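Local structure of tropomodulin (Caenorhabditis elegans, 1PGV) at residues N47-K52 with S76-A81; V102-S107 with E130-N135. The protein probably caps the pointed ends of actin filaments, blocking both their growth and their shortening, this chain being its C-terminal, leucine-rich-repeat domain. All blocks are in the same frame, centred on the assembly; numbering follows the deposited sequence. Where two conformers were deposited one is given.

Contact 1: residues N47-K52 with S76-A81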
# COMPACT_ATOMS: atom_id res chain seq x y z
N ASN A 47 -10.97 4.51 5.70
CA ASN A 47 -9.91 5.26 6.35
C ASN A 47 -10.00 5.09 7.86
O ASN A 47 -10.94 5.59 8.49
CB ASN A 47 -10.03 6.74 6.00
CG ASN A 47 -8.84 7.56 6.46
OD1 ASN A 47 -8.33 7.37 7.56
ND2 ASN A 47 -8.40 8.48 5.61
N ILE A 48 -9.04 4.39 8.46
CA ILE A 48 -9.04 4.21 9.90
C ILE A 48 -7.80 4.86 10.51
O ILE A 48 -7.30 4.43 11.55
CB ILE A 48 -9.08 2.72 10.31
CG1 ILE A 48 -7.83 2.00 9.81
CG2 ILE A 48 -10.34 2.08 9.76
CD1 ILE A 48 -7.74 0.55 10.27
N ASN A 49 -7.31 5.91 9.85
CA ASN A 49 -6.13 6.63 10.32
C ASN A 49 -6.33 7.08 11.77
O ASN A 49 -7.41 7.55 12.14
CB ASN A 49 -5.85 7.86 9.45
CG ASN A 49 -5.33 7.50 8.07
OD1 ASN A 49 -5.00 6.34 7.79
ND2 ASN A 49 -5.24 8.49 7.19
N ASN A 50 -5.28 6.93 12.57
CA ASN A 50 -5.29 7.35 13.97
C ASN A 50 -6.18 6.55 14.92
O ASN A 50 -6.35 6.93 16.07
CB ASN A 50 -5.67 8.83 14.06
CG ASN A 50 -4.88 9.69 13.10
OD1 ASN A 50 -3.64 9.71 13.14
ND2 ASN A 50 -5.58 10.39 12.22
N MET A 51 -6.74 5.44 14.44
CA MET A 51 -7.59 4.62 15.29
C MET A 51 -6.78 3.52 15.97
O MET A 51 -6.80 2.36 15.55
CB MET A 51 -8.73 4.00 14.46
CG MET A 51 -9.70 5.04 13.90
SD MET A 51 -11.09 4.32 13.00
CE MET A 51 -12.24 3.99 14.35
N LYS A 52 -6.06 3.89 17.03
CA LYS A 52 -5.22 2.95 17.77
C LYS A 52 -6.02 2.12 18.77
O LYS A 52 -5.53 1.12 19.30
CB LYS A 52 -4.12 3.71 18.50
CG LYS A 52 -3.20 4.50 17.58
CD LYS A 52 -2.19 5.32 18.35
CE LYS A 52 -1.20 5.98 17.41
NZ LYS A 52 -0.19 6.81 18.13
N SER A 76 -6.62 3.29 4.09
CA SER A 76 -5.62 3.98 4.90
C SER A 76 -5.66 3.54 6.35
O SER A 76 -6.71 3.54 6.99
CB SER A 76 -5.84 5.50 4.81
OG SER A 76 -4.74 6.20 5.35
N LEU A 77 -4.49 3.15 6.86
CA LEU A 77 -4.35 2.70 8.24
C LEU A 77 -3.15 3.40 8.86
O LEU A 77 -2.39 2.80 9.63
CB LEU A 77 -4.10 1.19 8.31
CG LEU A 77 -4.91 0.23 7.44
CD1 LEU A 77 -4.43 0.31 6.00
CD2 LEU A 77 -4.75 -1.19 7.97
N ALA A 78 -2.97 4.67 8.53
CA ALA A 78 -1.86 5.45 9.06
C ALA A 78 -2.01 5.67 10.55
O ALA A 78 -3.11 5.88 11.05
CB ALA A 78 -1.76 6.79 8.34
N ASN A 79 -0.89 5.62 11.26
CA ASN A 79 -0.88 5.85 12.70
C ASN A 79 -1.96 5.06 13.45
O ASN A 79 -2.79 5.64 14.15
CB ASN A 79 -1.04 7.35 12.97
CG ASN A 79 -0.79 7.71 14.42
OD1 ASN A 79 0.20 7.28 15.01
ND2 ASN A 79 -1.68 8.51 14.99
N THR A 80 -1.94 3.74 13.29
CA THR A 80 -2.89 2.87 13.97
C THR A 80 -2.11 1.92 14.87
O THR A 80 -2.66 0.95 15.39
CB THR A 80 -3.72 2.04 12.98
OG1 THR A 80 -2.85 1.36 12.07
CG2 THR A 80 -4.69 2.93 12.20
N ALA A 81 -0.83 2.21 15.04
CA ALA A 81 0.06 1.41 15.88
C ALA A 81 0.07 -0.07 15.50
O ALA A 81 0.17 -0.94 16.37
CB ALA A 81 -0.34 1.57 17.35
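The side-chain oxygen of Asn49 takes the backbone N-H of Ala78, OD1 to N 2.7 Å, with the donor standing 41° out of the carbonyl plane. Ser76 OG comes to the same oxygen, but at 2.5 Å and from a serine deposited in two conformers, so that second grip is doubtful. This is where two neighbouring coils of a leucine-rich-repeat solenoid leave their parallel strands. An alanine in place of this asparagine would probably leave Ala78 N without this acceptor and open a gap beside Ser76. Asn49 N itself bonds to Asn47 OD1 in an Asx turn, and a type II turn from Ile48 to Met51 overlaps it. The backbones are joined by Ile48 N to Ser76 O (2.9 Å) and by Asn50 N to Ala78 O (2.8 Å). On the inner side Ile48 and Leu77 lie side by side, pointing the same way, CD1 of Ile48 4.0 Å from CG of Leu77. At the outer edge the Asn50 and Asn79 side chains cross at about a right angle, their amide planes 66° apart, with Asn79 CG anti to its backbone N (chi1 -169°). Asn79 ND2, donating within its own amide plane, meets a lone pair of Asn50 OD1 at 3.0 Å.

Contact 2: residues V102-S107 with E130-N135; sequences VLNVES and EFKADN
The phenyl ring of Phe131 is met obliquely by Leu103, whose CD2 lies 3.9 Å from CE2 and also close to CD2 of the ring. The paired Leu103 and Phe131 point the same way, into the core, each with CG anti to the backbone N (chi1 179°). There Leu118 and Leu119 of helix 112-121 also touch Phe131, and Ile94 touches Leu103. Further along, Val105 CG2 packs on Ala133 CB at 3.6 Å. A second flat group, the amide of Asn104, lies on the opposite side of the sheet. Its OD1 accepts Glu106 N in an Asx turn, and its ND2 donates to Glu106 OE2 at 3.3 Å, from above the carboxylate plane. Glu106 crosses the bent Lys132 chain obliquely, but that lysine has two conformers, so their approach is not firm. Between the two faces runs the parallel pairing of a leucine-rich-repeat beta-alpha-beta unit: Leu103 N to Glu130 O, Lys132 N to Leu103 O (3.0 Å) and Val105 N to Lys132 O. Ser107 N to Asp134 O (3.0 Å) carries it into the loops. On the Asn104 face Val102 CG1 lies 3.5 Å from Glu130 OE2, while Glu130 OE1 is salt-bridged to Arg161. In one conformer Lys132 NZ stays 4.2 Å from Glu106 OE1, beyond a salt bridge, so any attraction is probably loose; backbone bonds and apolar packing are likely to hold this join.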
# COMPACT_ATOMS: atom_id res chain seq x y z
N VAL A 102 -4.90 3.40 -3.64
CA VAL A 102 -4.09 4.06 -2.63
C VAL A 102 -4.03 3.21 -1.37
O VAL A 102 -5.06 2.77 -0.86
CB VAL A 102 -4.67 5.45 -2.29
CG1 VAL A 102 -3.88 6.10 -1.17
CG2 VAL A 102 -4.65 6.33 -3.53
N LEU A 103 -2.82 2.97 -0.88
CA LEU A 103 -2.63 2.20 0.34
C LEU A 103 -1.71 3.02 1.23
O LEU A 103 -0.60 3.36 0.83
CB LEU A 103 -1.98 0.84 0.04
CG LEU A 103 -1.73 -0.03 1.27
CD1 LEU A 103 -3.06 -0.32 1.96
CD2 LEU A 103 -1.04 -1.33 0.86
N ASN A 104 -2.19 3.35 2.42
CA ASN A 104 -1.41 4.15 3.36
C ASN A 104 -1.20 3.43 4.69
O ASN A 104 -2.16 3.18 5.42
CB ASN A 104 -2.12 5.48 3.60
CG ASN A 104 -1.34 6.41 4.51
OD1 ASN A 104 -0.26 6.06 5.00
ND2 ASN A 104 -1.88 7.60 4.74
N VAL A 105 0.05 3.08 4.99
CA VAL A 105 0.38 2.40 6.24
C VAL A 105 1.52 3.13 6.95
O VAL A 105 2.31 2.52 7.68
CB VAL A 105 0.82 0.94 5.99
CG1 VAL A 105 -0.31 0.15 5.38
CG2 VAL A 105 2.05 0.90 5.08
N GLU A 106 1.61 4.44 6.74
CA GLU A 106 2.68 5.22 7.36
C GLU A 106 2.53 5.38 8.87
O GLU A 106 1.46 5.14 9.44
CB GLU A 106 2.74 6.61 6.71
CG GLU A 106 1.66 7.57 7.18
CD GLU A 106 1.64 8.88 6.39
OE1 GLU A 106 2.72 9.42 6.09
OE2 GLU A 106 0.53 9.36 6.08
N SER A 107 3.62 5.78 9.51
CA SER A 107 3.68 6.03 10.95
C SER A 107 3.24 4.88 11.85
O SER A 107 2.53 5.09 12.84
CB SER A 107 2.87 7.29 11.28
OG SER A 107 3.45 8.42 10.66
N GLU A 130 -0.55 4.78 -5.46
CA GLU A 130 0.04 5.50 -4.35
C GLU A 130 0.23 4.55 -3.17
O GLU A 130 -0.73 3.99 -2.66
CB GLU A 130 -0.84 6.67 -3.92
CG GLU A 130 -0.28 7.46 -2.75
CD GLU A 130 -1.11 8.69 -2.44
OE1 GLU A 130 -1.23 9.56 -3.33
OE2 GLU A 130 -1.63 8.80 -1.31
N PHE A 131 1.49 4.39 -2.76
CA PHE A 131 1.84 3.51 -1.64
C PHE A 131 2.65 4.35 -0.65
O PHE A 131 3.77 4.73 -0.95
CB PHE A 131 2.67 2.32 -2.16
CG PHE A 131 3.09 1.35 -1.08
CD1 PHE A 131 4.22 1.61 -0.31
CD2 PHE A 131 2.36 0.20 -0.84
CE1 PHE A 131 4.61 0.72 0.70
CE2 PHE A 131 2.74 -0.70 0.16
CZ PHE A 131 3.87 -0.43 0.93
N LYS A 132 2.07 4.65 0.50
CA LYS A 132 2.77 5.47 1.48
C LYS A 132 3.06 4.64 2.72
O LYS A 132 2.18 3.97 3.24
CB LYS A 132 1.93 6.69 1.87
CG LYS A 132 2.75 7.88 2.38
CD LYS A 132 3.70 7.51 3.51
CE LYS A 132 4.55 8.70 3.94
NZ LYS A 132 5.37 9.26 2.83
N ALA A 133 4.31 4.68 3.18
CA ALA A 133 4.70 3.90 4.35
C ALA A 133 5.87 4.51 5.10
O ALA A 133 6.58 3.81 5.82
CB ALA A 133 5.05 2.49 3.91
N ASP A 134 6.06 5.82 4.96
CA ASP A 134 7.19 6.47 5.63
C ASP A 134 6.95 6.66 7.13
O ASP A 134 5.84 6.48 7.62
CB ASP A 134 7.48 7.83 5.00
CG ASP A 134 8.97 8.14 4.95
OD1 ASP A 134 9.72 7.69 5.85
OD2 ASP A 134 9.39 8.85 4.01
N ASN A 135 8.02 7.01 7.83
CA ASN A 135 7.98 7.27 9.26
C ASN A 135 7.61 6.09 10.15
O ASN A 135 6.88 6.27 11.13
CB ASN A 135 7.04 8.44 9.55
CG ASN A 135 7.52 9.73 8.93
OD1 ASN A 135 8.66 10.16 9.15
ND2 ASN A 135 6.66 10.36 8.15

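Overall arrangement
From the N terminus, the chain passes helix 29-37, runs through strand 45-47 and helix 56-66, and returns in strand 74-76; contact 1 closes that loop just beyond the two strands. Helices 84-87 and 90-96 then lead to strand 102-104, and contact 2 closes the loop around helix 112-121 when strand 130-132 comes alongside. The contacts follow in series, neither nested nor crossed, their centres about 11 Å apart. They also touch directly: Leu77 N probably bonds to Asn104 O, and Asn79 N to Glu106 O. Four successive coils of the solenoid are thereby tied through one parallel sheet, which strand 161-163 continues.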